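Local atomic coordinates of EST1E (PDB entry 2WTM), a protein that hydrolyses carboxylic ester bonds as a promiscuous feruloyl esterase of a rumen bacterium, releasing ferulic acid from its esters. Residues H34-S40 and R61-H67; F74-L79 and R166-Y172; A105-Q109 and T227-D231; P130-A134 and I194-D200; F151-I156 and V173-Q177. All coordinates share one frame; numbering follows the deposited sequence.

Overall arrangement
From the N terminus, interaction 1 closes first, drawing the loop after strand 27-33 against the end of strand 58-62. Interaction 2 opens later, in the loop before helix 79-93, and reaches the insertion that follows strand 125-131. Before it closes, interactions 3 and 4 open on neighbouring strands 99-107 and 125-131, and both cross it because their second segments come after it. Interaction 4 lies within the span of interaction 3, and interaction 5 within both; interaction 5 also crosses interaction 2, sharing helix 171-176. Interactions 1, 3 and 4 thus tie together the central sheet and the loops of the presumed active site at its strand ends, whereas 2 and 5 organise the inserted part.

Interaction 1. Residues H34-S40 and R61-H67; sequences HGFTGHS and RADMYGH. With PO4 (phosphate ion), chain E.
Asp-63 OD1 is gripped by two donors from one residue. The hydroxyl Ser-40 OG donates to it at 2.7 Å, from above the carboxylate plane, and the backbone Ser-40 N reaches the same OD1 at 2.9 Å, nearly in line with its C-O bond. Ser-40 OG is set beside its own backbone N (chi1 -73°), a rotation that turns the hydroxyl to the same side as Ser-40 N and lets the two share OD1; Asp-63 OD2 is taken up by Asn-14 and Lys-69 N. Nearby, Arg-61 NH1 gives a 3.0 Å bond to Ser-40 O from well above the carbonyl plane, while its NH2 pairs with Asp-18. In the alpha/beta-hydrolase fold the loop after strand 27-33 commonly supplies one N-H of the oxyanion hole, and here Phe-36 N donates to phosphate O4 at 2.8 Å, consistent with that role. Two histidines hold the loop against residues 61-67. His-34 receives Met-64 N on its NE2 at 3.0 Å in an almost straight bond (170°), and its ND1 donates, in the ring plane, to Gly-35 O. His-67 accepts Thr-37 N on NE2 at 2.9 Å, close to its ring plane, and its own ND1 donates to Tyr-65 O, which fixes the ring's rotation. The two rings meet obliquely, His-34 CE1 lying 3.4 Å from His-67 CB.

Interaction 2. Residues F74-L79 and R166-Y172; sequences FEDHTL and RKLKGNY
His-77, Tyr-172 and Leu-168 make up the tightly packed, buried part of this contact. Tyr-172 turns an edge toward the face of His-77, the planes at 70° and Tyr-172 CE1 3.5 Å from His-77 NE2. Tyr-172 OH and His-77 NE2 both bond the side chain of Gln-109, whose backbone N holds the phosphate. Leu-168 CD1 lies 3.7 Å from Phe-74 O and also touches the His-77 ring obliquely. On the inner face of the Phe-74 ring His-77 ND1 sits toward the rim, while Lys-167 O meets the edge in plane, 3.2 Å from Phe-74 CD2. The backbones are joined by Lys-169 N, which donates to an in-plane lone pair of Glu-75 O at 3.0 Å. Toward the outer side the methylene CD of Arg-166 covers the opposite face of Phe-74, 3.9 Å from the ring centroid, in a CH-pi contact; the guanidinium lies farther off, its NH1 bound to Trp-163 O. The charged side is looser: Lys-169 stretches out with every torsion beyond CG extended, bringing NZ to the syn lone pair of Asp-76 OD1 in a 2.8 Å salt bridge, and a water bound to Asp-76 OD2 adds a weak link to the same NZ. Residues 166-172 belong to the insertion that follows strand 125-131, the place where alpha/beta hydrolases commonly carry a cap or lid; the contact docks it on the core loop before helix 79-93.

Interaction 3. Residues A105-Q109 and T227-D231; sequences AGHSQ and THCYD. With PO4 (phosphate ion), chain E.
The turn from strand 99-107 into helix 109-120 has the sequence and geometry of a nucleophile elbow (GxSxG), with Ser-108 the probable nucleophile, and faces the loop that bears His-228. Ser-108 OG stands 3.0 Å from His-228 NE2, near the plane of the imidazole ring. With Asp-200, which bonds His-228 ND1, these two residues have the geometry of a Ser-His-Asp triad, as expected in an alpha/beta hydrolase. A phosphate, probably from the crystallisation liquor, occupies the site: His-228 NE2 donates to its O3 at 2.7 Å, and Gln-109 N to its O4 at 2.9 Å. Together with the N-H of Phe-36, Gln-109 N probably marks the oxyanion hole. Ser-108 has the positive phi (59°) usual at such an elbow, and its OG faces the phosphate. His-107 NE2 donates in its ring plane to His-228 O at 2.8 Å, tethering the histidine loop to the strand. The OH of Tyr-230, itself bonded to Ser-132, lies at the edge of the His-107 ring, 3.6 Å from CD2.

Interaction 4. Residues P130-A134 and I194-D200; sequences PLSPA and IVHGDQD
Ser-132 rests its CA against one face of the His-196 ring, off centre toward the rim and 3.5 Å from ND1, so that the backbone bump just after strand 125-131 beds on the flat imidazole of the next strand. That ring is pinned from outside by Ser-208 and by Val-203 O. Pro-133 CD projects beside it and meets the branch CG2 of Ile-194 at 3.9 Å; the other arm, CG1, lies across the ring of Pro-130. Ile-194 therefore straddles the carbonyl of Pro-130 between two prolines, both of whose side chains it crosses at about a right angle. On the other side of the strand pair, Leu-131 and Val-195 run alongside each other, CD2 to CG2 3.7 Å apart. Parallel strands 125-131 and 192-197 are joined here by two bonds, Val-195 N to Pro-130 O at 3.3 Å and the shorter Ser-132 N to Val-195 O at 2.7 Å. A single water accepts from Ser-132 OG and Gly-197 N and donates to Asp-200 OD2 at 2.7 Å; Ser-132 OG is also hydrogen-bonded to Tyr-230 OH. Because the same OD2 receives His-228 ND1, this water network probably helps position the acid of the presumed catalytic triad.

Interaction 5. Residues F151-I156 and V173-Q177; sequences FDPENI and VRVAQ
Phe-151 brings the CE1/CZ end of its ring obliquely to Val-173, which comes from the opposite direction, with Phe-151 CE1 3.7 Å from Val-173 CG1. Its CG sits between the backbone N and the carbonyl carbon (chi1 48°), a setting that aims the ring at the helix. Asp-152 next organises the loop itself: OD1 takes Glu-154 N in an Asx turn, and OD2 receives Asn-155 ND2 at 2.9 Å, each donor standing above the carboxylate plane. Within that turn Pro-153 exposes its carbonyl to helix 171-176, and Gln-177 NE2 donates to Pro-153 O at 3.1 Å, almost straight (177°), in the plane of both the amide and the carbonyl. The same NE2 also serves Ala-141 O, while OE1 accepts from Arg-122 of the second subunit. Glu-154 looks outward to salt bridges with Arg-122 and Lys-187 of that subunit. Ile-156 closes the walk: its CD1 lies against Val-173 CG1 at 3.7 Å and Arg-174 CG at 3.8 Å, and a water spans Ile-156 O and Arg-174 NH2. Arg-174 NH1 goes on to Asp-123 of the second subunit. The loop lies in the insertion after strand 125-131, probably the cap of this alpha/beta hydrolase, on a side that meets the second subunit.

Interaction 1. Residues H34-S40 and R61-H67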
# COMPACT_ATOMS: atom_id res chain seq x y z
N HIS A 34 6.01 -10.79 12.91
CA HIS A 34 6.89 -10.10 13.81
C HIS A 34 6.93 -8.57 13.59
O HIS A 34 6.26 -8.06 12.66
CB HIS A 34 8.29 -10.64 13.53
CG HIS A 34 8.73 -10.40 12.15
ND1 HIS A 34 9.24 -9.17 11.75
CD2 HIS A 34 8.72 -11.18 11.05
CE1 HIS A 34 9.47 -9.22 10.45
NE2 HIS A 34 9.18 -10.42 10.00
N GLY A 35 7.75 -7.88 14.40
CA GLY A 35 7.86 -6.43 14.30
C GLY A 35 9.05 -5.91 13.51
O GLY A 35 9.78 -6.64 12.82
N PHE A 36 9.18 -4.59 13.55
CA PHE A 36 10.19 -3.77 12.82
C PHE A 36 11.54 -4.11 13.38
O PHE A 36 11.74 -3.96 14.58
CB PHE A 36 9.82 -2.32 13.11
CG PHE A 36 10.75 -1.25 12.61
CD1 PHE A 36 10.51 -0.56 11.43
CD2 PHE A 36 11.75 -0.71 13.42
CE1 PHE A 36 11.29 0.51 10.98
CE2 PHE A 36 12.51 0.36 12.97
CZ PHE A 36 12.25 1.01 11.79
N THR A 37 12.42 -4.57 12.51
CA THR A 37 13.78 -5.17 12.86
C THR A 37 13.70 -6.58 13.40
O THR A 37 14.77 -7.21 13.66
CB THR A 37 14.69 -4.31 13.82
OG1 THR A 37 14.29 -4.47 15.19
CG2 THR A 37 14.72 -2.83 13.44
N GLY A 38 12.50 -7.09 13.61
CA GLY A 38 12.28 -8.40 14.20
C GLY A 38 12.30 -9.50 13.18
O GLY A 38 12.69 -9.36 12.02
N HIS A 39 12.01 -10.70 13.64
CA HIS A 39 12.00 -11.88 12.82
C HIS A 39 11.27 -13.00 13.57
O HIS A 39 10.89 -12.87 14.75
CB HIS A 39 13.42 -12.31 12.48
CG HIS A 39 14.28 -12.54 13.69
ND1 HIS A 39 14.35 -13.77 14.31
CD2 HIS A 39 15.07 -11.70 14.40
CE1 HIS A 39 15.14 -13.66 15.37
NE2 HIS A 39 15.62 -12.44 15.42
N SER A 40 11.05 -14.07 12.82
CA SER A 40 10.14 -15.14 13.22
C SER A 40 10.68 -16.04 14.35
O SER A 40 9.93 -16.77 14.91
CB SER A 40 9.75 -15.97 12.00
OG SER A 40 8.87 -15.25 11.17
N ARG A 61 4.56 -18.74 10.81
CA ARG A 61 5.35 -17.59 11.08
C ARG A 61 6.01 -17.13 9.79
O ARG A 61 6.68 -17.93 9.13
CB ARG A 61 6.42 -17.87 12.15
CG ARG A 61 5.93 -18.20 13.56
CD ARG A 61 7.04 -18.70 14.43
NE ARG A 61 7.47 -20.04 14.01
CZ ARG A 61 8.67 -20.52 14.23
NH1 ARG A 61 9.57 -19.77 14.77
NH2 ARG A 61 8.98 -21.80 13.93
N ALA A 62 5.85 -15.86 9.38
CA ALA A 62 6.44 -15.39 8.12
C ALA A 62 7.32 -14.19 8.38
O ALA A 62 6.89 -13.23 9.10
CB ALA A 62 5.28 -14.97 7.17
N ASP A 63 8.53 -14.20 7.84
CA ASP A 63 9.44 -13.10 7.86
C ASP A 63 8.99 -12.14 6.70
O ASP A 63 8.82 -12.55 5.55
CB ASP A 63 10.87 -13.54 7.60
CG ASP A 63 11.48 -14.27 8.77
OD1 ASP A 63 11.00 -14.06 9.91
OD2 ASP A 63 12.51 -14.99 8.51
N MET A 64 8.77 -10.89 7.05
CA MET A 64 8.35 -9.90 6.08
C MET A 64 9.49 -9.34 5.29
O MET A 64 10.66 -9.55 5.56
CB MET A 64 7.61 -8.77 6.85
CG MET A 64 6.40 -9.29 7.70
SD MET A 64 5.03 -9.68 6.60
CE MET A 64 5.27 -11.44 6.24
N TYR A 65 9.16 -8.58 4.25
CA TYR A 65 10.16 -7.94 3.35
C TYR A 65 11.26 -7.34 4.19
O TYR A 65 11.03 -6.58 5.13
CB TYR A 65 9.47 -6.82 2.53
CG TYR A 65 10.37 -6.17 1.51
CD1 TYR A 65 10.17 -6.40 0.12
CD2 TYR A 65 11.36 -5.30 1.87
CE1 TYR A 65 10.97 -5.80 -0.85
CE2 TYR A 65 12.18 -4.68 0.89
CZ TYR A 65 12.00 -4.97 -0.43
OH TYR A 65 12.70 -4.36 -1.42
N GLY A 66 12.50 -7.67 3.84
CA GLY A 66 13.64 -7.01 4.45
C GLY A 66 13.98 -7.43 5.88
O GLY A 66 14.81 -6.76 6.52
N HIS A 67 13.38 -8.55 6.33
CA HIS A 67 13.47 -9.01 7.70
C HIS A 67 13.79 -10.46 7.70
O HIS A 67 13.49 -11.22 6.77
CB HIS A 67 12.17 -8.75 8.43
CG HIS A 67 12.00 -7.31 8.80
ND1 HIS A 67 11.77 -6.31 7.86
CD2 HIS A 67 12.07 -6.69 10.00
CE1 HIS A 67 11.71 -5.15 8.47
NE2 HIS A 67 11.86 -5.35 9.78
P PO4 E . 8.95 -3.33 16.78
O1 PO4 E . 9.31 -4.75 17.20
O2 PO4 E . 10.31 -2.77 16.43
O3 PO4 E . 8.49 -2.53 17.99
O4 PO4 E . 7.87 -3.22 15.66

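Interaction 2. Residues F74-L79 and R166-Y172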
# COMPACT_ATOMS: atom_id res chain seq x y z
N PHE A 74 16.20 -4.14 4.47
CA PHE A 74 15.43 -3.50 5.50
C PHE A 74 15.06 -2.08 5.11
O PHE A 74 13.92 -1.60 5.31
CB PHE A 74 16.26 -3.48 6.81
CG PHE A 74 15.64 -2.73 7.88
CD1 PHE A 74 14.70 -3.33 8.71
CD2 PHE A 74 15.90 -1.35 8.05
CE1 PHE A 74 14.08 -2.60 9.71
CE2 PHE A 74 15.27 -0.60 9.07
CZ PHE A 74 14.37 -1.25 9.89
N GLU A 75 16.04 -1.38 4.53
CA GLU A 75 15.82 0.03 4.22
C GLU A 75 14.70 0.26 3.23
O GLU A 75 14.19 1.38 3.18
CB GLU A 75 17.12 0.68 3.70
CG GLU A 75 17.59 0.21 2.37
CD GLU A 75 19.07 0.50 2.12
OE1 GLU A 75 19.94 -0.11 2.77
OE2 GLU A 75 19.34 1.35 1.25
N ASP A 76 14.41 -0.73 2.42
CA ASP A 76 13.42 -0.55 1.34
C ASP A 76 12.05 -1.08 1.78
O ASP A 76 11.14 -1.17 0.96
CB ASP A 76 13.88 -1.34 0.14
CG ASP A 76 15.07 -0.70 -0.53
OD1 ASP A 76 15.08 0.51 -0.66
OD2 ASP A 76 16.01 -1.42 -0.92
N HIS A 77 11.91 -1.54 3.02
CA HIS A 77 10.56 -2.05 3.46
C HIS A 77 9.65 -0.91 3.75
O HIS A 77 10.07 0.16 4.13
CB HIS A 77 10.69 -2.99 4.64
CG HIS A 77 10.47 -2.41 6.00
ND1 HIS A 77 11.50 -1.89 6.77
CD2 HIS A 77 9.37 -2.37 6.79
CE1 HIS A 77 11.02 -1.55 7.97
NE2 HIS A 77 9.72 -1.82 8.00
N THR A 78 8.32 -1.14 3.55
CA THR A 78 7.30 -0.18 3.90
C THR A 78 6.11 -1.06 4.34
O THR A 78 6.00 -2.27 4.09
CB THR A 78 6.80 0.68 2.72
OG1 THR A 78 6.00 -0.11 1.84
CG2 THR A 78 7.95 1.37 1.94
N LEU A 79 5.13 -0.42 4.91
CA LEU A 79 3.89 -1.12 5.31
C LEU A 79 3.10 -1.61 4.10
O LEU A 79 2.35 -2.59 4.21
CB LEU A 79 2.99 -0.21 6.18
CG LEU A 79 3.55 -0.07 7.60
CD1 LEU A 79 2.84 1.09 8.34
CD2 LEU A 79 3.45 -1.31 8.37
N ARG A 166 21.00 0.36 11.30
CA ARG A 166 20.13 0.16 10.15
C ARG A 166 19.86 1.52 9.50
O ARG A 166 20.04 2.61 10.10
CB ARG A 166 18.81 -0.42 10.61
CG ARG A 166 18.98 -1.89 10.98
CD ARG A 166 17.74 -2.40 11.56
NE ARG A 166 17.85 -3.85 11.77
CZ ARG A 166 18.18 -4.38 12.94
NH1 ARG A 166 18.35 -3.62 14.03
NH2 ARG A 166 18.27 -5.72 13.05
N LYS A 167 19.36 1.45 8.28
CA LYS A 167 18.99 2.59 7.50
C LYS A 167 17.55 2.37 7.04
O LYS A 167 17.16 1.28 6.74
CB LYS A 167 19.86 2.66 6.24
CG LYS A 167 21.36 2.74 6.38
CD LYS A 167 21.99 2.77 5.00
CE LYS A 167 23.50 3.03 4.97
NZ LYS A 167 23.93 3.09 3.52
N LEU A 168 16.80 3.45 6.89
CA LEU A 168 15.43 3.33 6.43
C LEU A 168 15.14 4.48 5.46
O LEU A 168 15.26 5.64 5.85
CB LEU A 168 14.47 3.34 7.60
CG LEU A 168 12.98 3.14 7.31
CD1 LEU A 168 12.81 1.65 6.80
CD2 LEU A 168 12.13 3.43 8.51
N LYS A 169 14.66 4.16 4.25
CA LYS A 169 14.28 5.22 3.31
C LYS A 169 13.03 5.94 3.76
O LYS A 169 12.13 5.39 4.37
CB LYS A 169 14.12 4.67 1.90
CG LYS A 169 15.41 4.19 1.29
CD LYS A 169 15.24 3.66 -0.06
CE LYS A 169 16.69 3.28 -0.61
NZ LYS A 169 16.50 2.51 -1.91
N GLY A 170 12.94 7.24 3.45
CA GLY A 170 11.76 8.02 3.89
C GLY A 170 10.50 7.59 3.20
O GLY A 170 9.41 7.92 3.69
N ASN A 171 10.61 6.75 2.19
CA ASN A 171 9.41 6.15 1.59
C ASN A 171 8.59 5.40 2.67
O ASN A 171 7.36 5.34 2.60
CB ASN A 171 9.78 5.11 0.51
CG ASN A 171 10.35 5.76 -0.74
OD1 ASN A 171 10.22 6.99 -0.91
ND2 ASN A 171 11.01 4.98 -1.60
N TYR A 172 9.25 4.78 3.64
CA TYR A 172 8.53 4.12 4.75
C TYR A 172 7.51 5.15 5.32
O TYR A 172 6.35 4.80 5.54
CB TYR A 172 9.50 3.61 5.84
CG TYR A 172 8.76 3.02 7.04
CD1 TYR A 172 8.67 1.69 7.25
CD2 TYR A 172 8.11 3.83 7.93
CE1 TYR A 172 7.94 1.18 8.28
CE2 TYR A 172 7.36 3.35 8.97
CZ TYR A 172 7.29 2.01 9.16
OH TYR A 172 6.57 1.48 10.23
O HOH W 1 17.91 -0.53 -2.40
O HOH W 2 5.60 2.25 5.94

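Interaction 3. Residues A105-Q109 and T227-D231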
# COMPACT_ATOMS: atom_id res chain seq x y z
N ALA A 105 -2.10 -13.15 14.18
CA ALA A 105 -1.45 -12.56 15.41
C ALA A 105 -0.15 -11.87 14.95
O ALA A 105 0.43 -12.22 13.94
CB ALA A 105 -1.11 -13.67 16.48
N GLY A 106 0.25 -10.83 15.67
CA GLY A 106 1.46 -10.09 15.33
C GLY A 106 1.92 -9.21 16.44
O GLY A 106 1.08 -8.77 17.18
N HIS A 107 3.23 -8.95 16.52
CA HIS A 107 3.79 -8.07 17.53
C HIS A 107 4.22 -6.73 16.96
O HIS A 107 4.95 -6.67 15.95
CB HIS A 107 4.94 -8.81 18.20
CG HIS A 107 5.55 -8.05 19.35
ND1 HIS A 107 6.73 -7.35 19.23
CD2 HIS A 107 5.10 -7.84 20.60
CE1 HIS A 107 7.00 -6.77 20.40
NE2 HIS A 107 6.02 -7.05 21.23
N SER A 108 3.81 -5.65 17.67
CA SER A 108 4.30 -4.30 17.44
C SER A 108 4.01 -3.85 15.99
O SER A 108 2.86 -3.79 15.65
CB SER A 108 5.75 -4.12 17.88
OG SER A 108 6.04 -2.71 17.96
N GLN A 109 5.00 -3.55 15.16
CA GLN A 109 4.68 -3.31 13.73
C GLN A 109 3.93 -4.45 13.08
O GLN A 109 3.07 -4.26 12.24
CB GLN A 109 5.89 -2.95 12.89
CG GLN A 109 5.55 -2.64 11.45
CD GLN A 109 6.77 -2.03 10.73
OE1 GLN A 109 7.03 -0.82 11.01
NE2 GLN A 109 7.41 -2.70 9.83
N THR A 227 7.27 -4.84 29.73
CA THR A 227 7.97 -4.12 28.71
C THR A 227 7.38 -4.47 27.31
O THR A 227 6.44 -5.25 27.15
CB THR A 227 9.46 -4.46 28.77
OG1 THR A 227 9.66 -5.83 28.43
CG2 THR A 227 9.99 -4.25 30.22
N HIS A 228 7.96 -3.84 26.34
CA HIS A 228 7.50 -4.02 24.94
C HIS A 228 7.52 -5.47 24.48
O HIS A 228 6.61 -5.87 23.75
CB HIS A 228 8.37 -3.18 24.03
CG HIS A 228 7.88 -3.10 22.62
ND1 HIS A 228 6.58 -2.80 22.29
CD2 HIS A 228 8.54 -3.29 21.44
CE1 HIS A 228 6.45 -2.83 20.97
NE2 HIS A 228 7.62 -3.13 20.43
N CYS A 229 8.57 -6.20 24.84
CA CYS A 229 8.68 -7.63 24.47
C CYS A 229 8.47 -8.57 25.63
O CYS A 229 8.88 -9.75 25.58
CB CYS A 229 10.02 -7.94 23.82
SG CYS A 229 10.35 -7.12 22.26
N TYR A 230 7.83 -8.07 26.68
CA TYR A 230 7.42 -8.90 27.81
C TYR A 230 8.61 -9.57 28.54
O TYR A 230 8.66 -10.81 28.72
CB TYR A 230 6.33 -9.90 27.39
CG TYR A 230 5.42 -9.38 26.30
CD1 TYR A 230 4.58 -8.29 26.52
CD2 TYR A 230 5.39 -9.96 25.05
CE1 TYR A 230 3.71 -7.85 25.54
CE2 TYR A 230 4.52 -9.51 24.07
CZ TYR A 230 3.73 -8.44 24.31
OH TYR A 230 2.83 -7.92 23.38
N ASP A 231 9.54 -8.74 28.95
CA ASP A 231 10.78 -9.23 29.58
C ASP A 231 10.41 -9.88 30.92
O ASP A 231 11.02 -10.88 31.31
CB ASP A 231 11.75 -8.10 29.84
CG ASP A 231 12.30 -7.47 28.60
OD1 ASP A 231 12.31 -8.07 27.53
OD2 ASP A 231 12.84 -6.35 28.74
P PO4 E . 8.95 -3.33 16.78
O1 PO4 E . 9.31 -4.75 17.20
O2 PO4 E . 10.31 -2.77 16.43
O3 PO4 E . 8.49 -2.53 17.99
O4 PO4 E . 7.87 -3.22 15.66

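Interaction 4. Residues P130-A134 and I194-D200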
# COMPACT_ATOMS: atom_id res chain seq x y z
N PRO A 130 -3.51 -8.69 18.15
CA PRO A 130 -2.40 -7.75 18.09
C PRO A 130 -1.69 -7.68 19.43
O PRO A 130 -2.26 -7.23 20.40
CB PRO A 130 -3.11 -6.44 17.70
CG PRO A 130 -4.46 -6.84 17.29
CD PRO A 130 -4.78 -7.99 18.19
N LEU A 131 -0.41 -8.01 19.42
CA LEU A 131 0.44 -8.03 20.62
C LEU A 131 1.24 -6.70 20.67
O LEU A 131 2.00 -6.46 19.74
CB LEU A 131 1.34 -9.24 20.58
CG LEU A 131 0.67 -10.58 20.55
CD1 LEU A 131 1.62 -11.72 20.19
CD2 LEU A 131 -0.14 -10.88 21.79
N SER A 132 0.94 -5.81 21.66
CA SER A 132 1.56 -4.49 21.76
C SER A 132 1.66 -3.82 20.40
O SER A 132 2.76 -3.41 19.96
CB SER A 132 2.95 -4.67 22.41
OG SER A 132 2.78 -5.34 23.71
N PRO A 133 0.50 -3.70 19.73
CA PRO A 133 0.55 -3.23 18.35
C PRO A 133 1.04 -1.82 18.21
O PRO A 133 0.65 -0.96 19.02
CB PRO A 133 -0.89 -3.36 17.91
CG PRO A 133 -1.69 -3.24 19.15
CD PRO A 133 -0.90 -3.93 20.17
N ALA A 134 1.91 -1.56 17.27
CA ALA A 134 2.39 -0.21 17.01
C ALA A 134 1.38 0.56 16.18
O ALA A 134 1.74 1.14 15.13
CB ALA A 134 3.76 -0.25 16.29
N ILE A 194 -6.24 -7.80 22.27
CA ILE A 194 -5.01 -6.98 22.35
C ILE A 194 -4.34 -7.24 23.66
O ILE A 194 -5.02 -7.24 24.71
CB ILE A 194 -5.27 -5.46 22.17
CG1 ILE A 194 -5.79 -5.21 20.77
CG2 ILE A 194 -3.98 -4.71 22.40
CD1 ILE A 194 -6.18 -3.74 20.59
N VAL A 195 -3.05 -7.50 23.60
CA VAL A 195 -2.20 -7.62 24.82
C VAL A 195 -1.19 -6.50 24.82
O VAL A 195 -0.69 -6.11 23.73
CB VAL A 195 -1.46 -8.99 24.80
CG1 VAL A 195 -0.71 -9.16 26.14
CG2 VAL A 195 -2.44 -10.08 24.58
N HIS A 196 -0.90 -5.88 25.98
CA HIS A 196 0.05 -4.81 26.03
C HIS A 196 0.54 -4.61 27.45
O HIS A 196 -0.28 -4.65 28.37
CB HIS A 196 -0.65 -3.51 25.54
CG HIS A 196 0.25 -2.49 24.91
ND1 HIS A 196 -0.00 -1.95 23.66
CD2 HIS A 196 1.37 -1.90 25.35
CE1 HIS A 196 0.93 -1.08 23.36
NE2 HIS A 196 1.80 -1.04 24.36
N GLY A 197 1.86 -4.47 27.59
CA GLY A 197 2.54 -4.20 28.89
C GLY A 197 2.38 -2.73 29.23
O GLY A 197 2.69 -1.88 28.41
N ASP A 198 2.02 -2.44 30.47
CA ASP A 198 1.79 -1.04 30.84
C ASP A 198 3.07 -0.23 31.12
O ASP A 198 2.96 0.97 31.38
CB ASP A 198 0.74 -0.91 31.96
CG ASP A 198 1.20 -1.44 33.30
OD1 ASP A 198 2.40 -1.61 33.54
OD2 ASP A 198 0.26 -1.74 34.05
N GLN A 199 4.24 -0.82 31.05
CA GLN A 199 5.48 -0.10 31.05
C GLN A 199 6.21 -0.24 29.70
O GLN A 199 7.44 -0.28 29.64
CB GLN A 199 6.35 -0.60 32.20
CG GLN A 199 5.77 -0.26 33.57
CD GLN A 199 5.88 1.24 33.92
OE1 GLN A 199 6.66 1.96 33.29
NE2 GLN A 199 5.14 1.68 34.92
N ASP A 200 5.45 -0.30 28.60
CA ASP A 200 6.02 -0.44 27.27
C ASP A 200 6.72 0.86 26.91
O ASP A 200 6.11 1.90 26.85
CB ASP A 200 4.90 -0.81 26.26
CG ASP A 200 5.42 -1.19 24.87
OD1 ASP A 200 6.33 -0.56 24.34
OD2 ASP A 200 4.86 -2.15 24.32
O HOH W 3 4.20 -4.36 25.79

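Interaction 5. Residues F151-I156 and V173-Q177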
# COMPACT_ATOMS: atom_id res chain seq x y z
N PHE A 151 11.16 14.64 12.66
CA PHE A 151 11.51 15.23 11.34
C PHE A 151 10.32 16.05 10.89
O PHE A 151 9.29 16.05 11.57
CB PHE A 151 11.85 14.12 10.29
CG PHE A 151 10.83 13.02 10.26
CD1 PHE A 151 9.64 13.19 9.53
CD2 PHE A 151 11.01 11.88 11.01
CE1 PHE A 151 8.64 12.20 9.58
CE2 PHE A 151 10.05 10.92 11.08
CZ PHE A 151 8.84 11.07 10.35
N ASP A 152 10.48 16.75 9.77
CA ASP A 152 9.42 17.58 9.18
C ASP A 152 8.55 16.63 8.38
O ASP A 152 9.07 15.96 7.43
CB ASP A 152 10.03 18.61 8.22
CG ASP A 152 8.99 19.54 7.62
OD1 ASP A 152 7.76 19.29 7.73
OD2 ASP A 152 9.42 20.60 7.04
N PRO A 153 7.27 16.51 8.78
CA PRO A 153 6.43 15.54 8.03
C PRO A 153 6.08 15.98 6.62
O PRO A 153 5.51 15.20 5.86
CB PRO A 153 5.18 15.42 8.89
CG PRO A 153 5.06 16.81 9.56
CD PRO A 153 6.53 17.17 9.86
N GLU A 154 6.36 17.24 6.27
CA GLU A 154 6.19 17.75 4.95
C GLU A 154 7.51 17.90 4.19
O GLU A 154 7.50 18.37 3.06
CB GLU A 154 5.53 19.15 5.05
CG GLU A 154 4.20 19.13 5.76
CD GLU A 154 3.18 18.21 5.10
OE1 GLU A 154 3.15 18.24 3.87
OE2 GLU A 154 2.43 17.55 5.82
N ASN A 155 8.64 17.52 4.78
CA ASN A 155 9.90 17.46 4.04
C ASN A 155 10.67 16.30 4.65
O ASN A 155 11.61 16.40 5.45
CB ASN A 155 10.68 18.77 4.13
CG ASN A 155 9.99 19.91 3.37
OD1 ASN A 155 9.92 19.90 2.11
ND2 ASN A 155 9.40 20.84 4.12
N ILE A 156 10.14 15.16 4.34
CA ILE A 156 10.58 13.88 4.93
C ILE A 156 12.02 13.61 4.49
O ILE A 156 12.35 13.77 3.32
CB ILE A 156 9.66 12.76 4.44
CG1 ILE A 156 8.28 12.93 5.05
CG2 ILE A 156 10.19 11.31 4.75
CD1 ILE A 156 7.22 12.08 4.40
N VAL A 173 7.98 6.36 5.61
CA VAL A 173 7.14 7.44 6.17
C VAL A 173 6.07 7.95 5.19
O VAL A 173 4.92 8.09 5.57
CB VAL A 173 7.99 8.65 6.68
CG1 VAL A 173 7.13 9.78 7.25
CG2 VAL A 173 9.04 8.10 7.70
N ARG A 174 6.46 8.15 3.92
CA ARG A 174 5.48 8.54 2.87
C ARG A 174 4.29 7.60 2.81
O ARG A 174 3.17 8.01 2.68
CB ARG A 174 6.18 8.65 1.55
CG ARG A 174 7.32 9.64 1.50
CD ARG A 174 7.91 9.84 0.17
NE ARG A 174 9.03 10.78 0.19
CZ ARG A 174 8.90 12.09 0.03
NH1 ARG A 174 7.71 12.61 -0.17
NH2 ARG A 174 9.97 12.88 0.04
N VAL A 175 4.59 6.29 2.91
CA VAL A 175 3.56 5.27 2.91
C VAL A 175 2.76 5.28 4.21
O VAL A 175 1.55 5.23 4.23
CB VAL A 175 4.19 3.89 2.66
CG1 VAL A 175 3.22 2.79 2.97
CG2 VAL A 175 4.73 3.79 1.24
N ALA A 176 3.45 5.29 5.33
CA ALA A 176 2.79 5.21 6.62
C ALA A 176 1.77 6.33 6.82
O ALA A 176 0.69 6.15 7.40
CB ALA A 176 3.79 5.24 7.77
N GLN A 177 2.17 7.51 6.40
CA GLN A 177 1.30 8.64 6.57
C GLN A 177 -0.09 8.45 5.91
O GLN A 177 -1.07 9.14 6.30
CB GLN A 177 1.98 9.88 5.97
CG GLN A 177 3.12 10.48 6.79
CD GLN A 177 3.61 11.77 6.17
OE1 GLN A 177 3.41 12.03 5.00
NE2 GLN A 177 4.35 12.57 6.97
O HOH W 4 12.81 12.21 0.94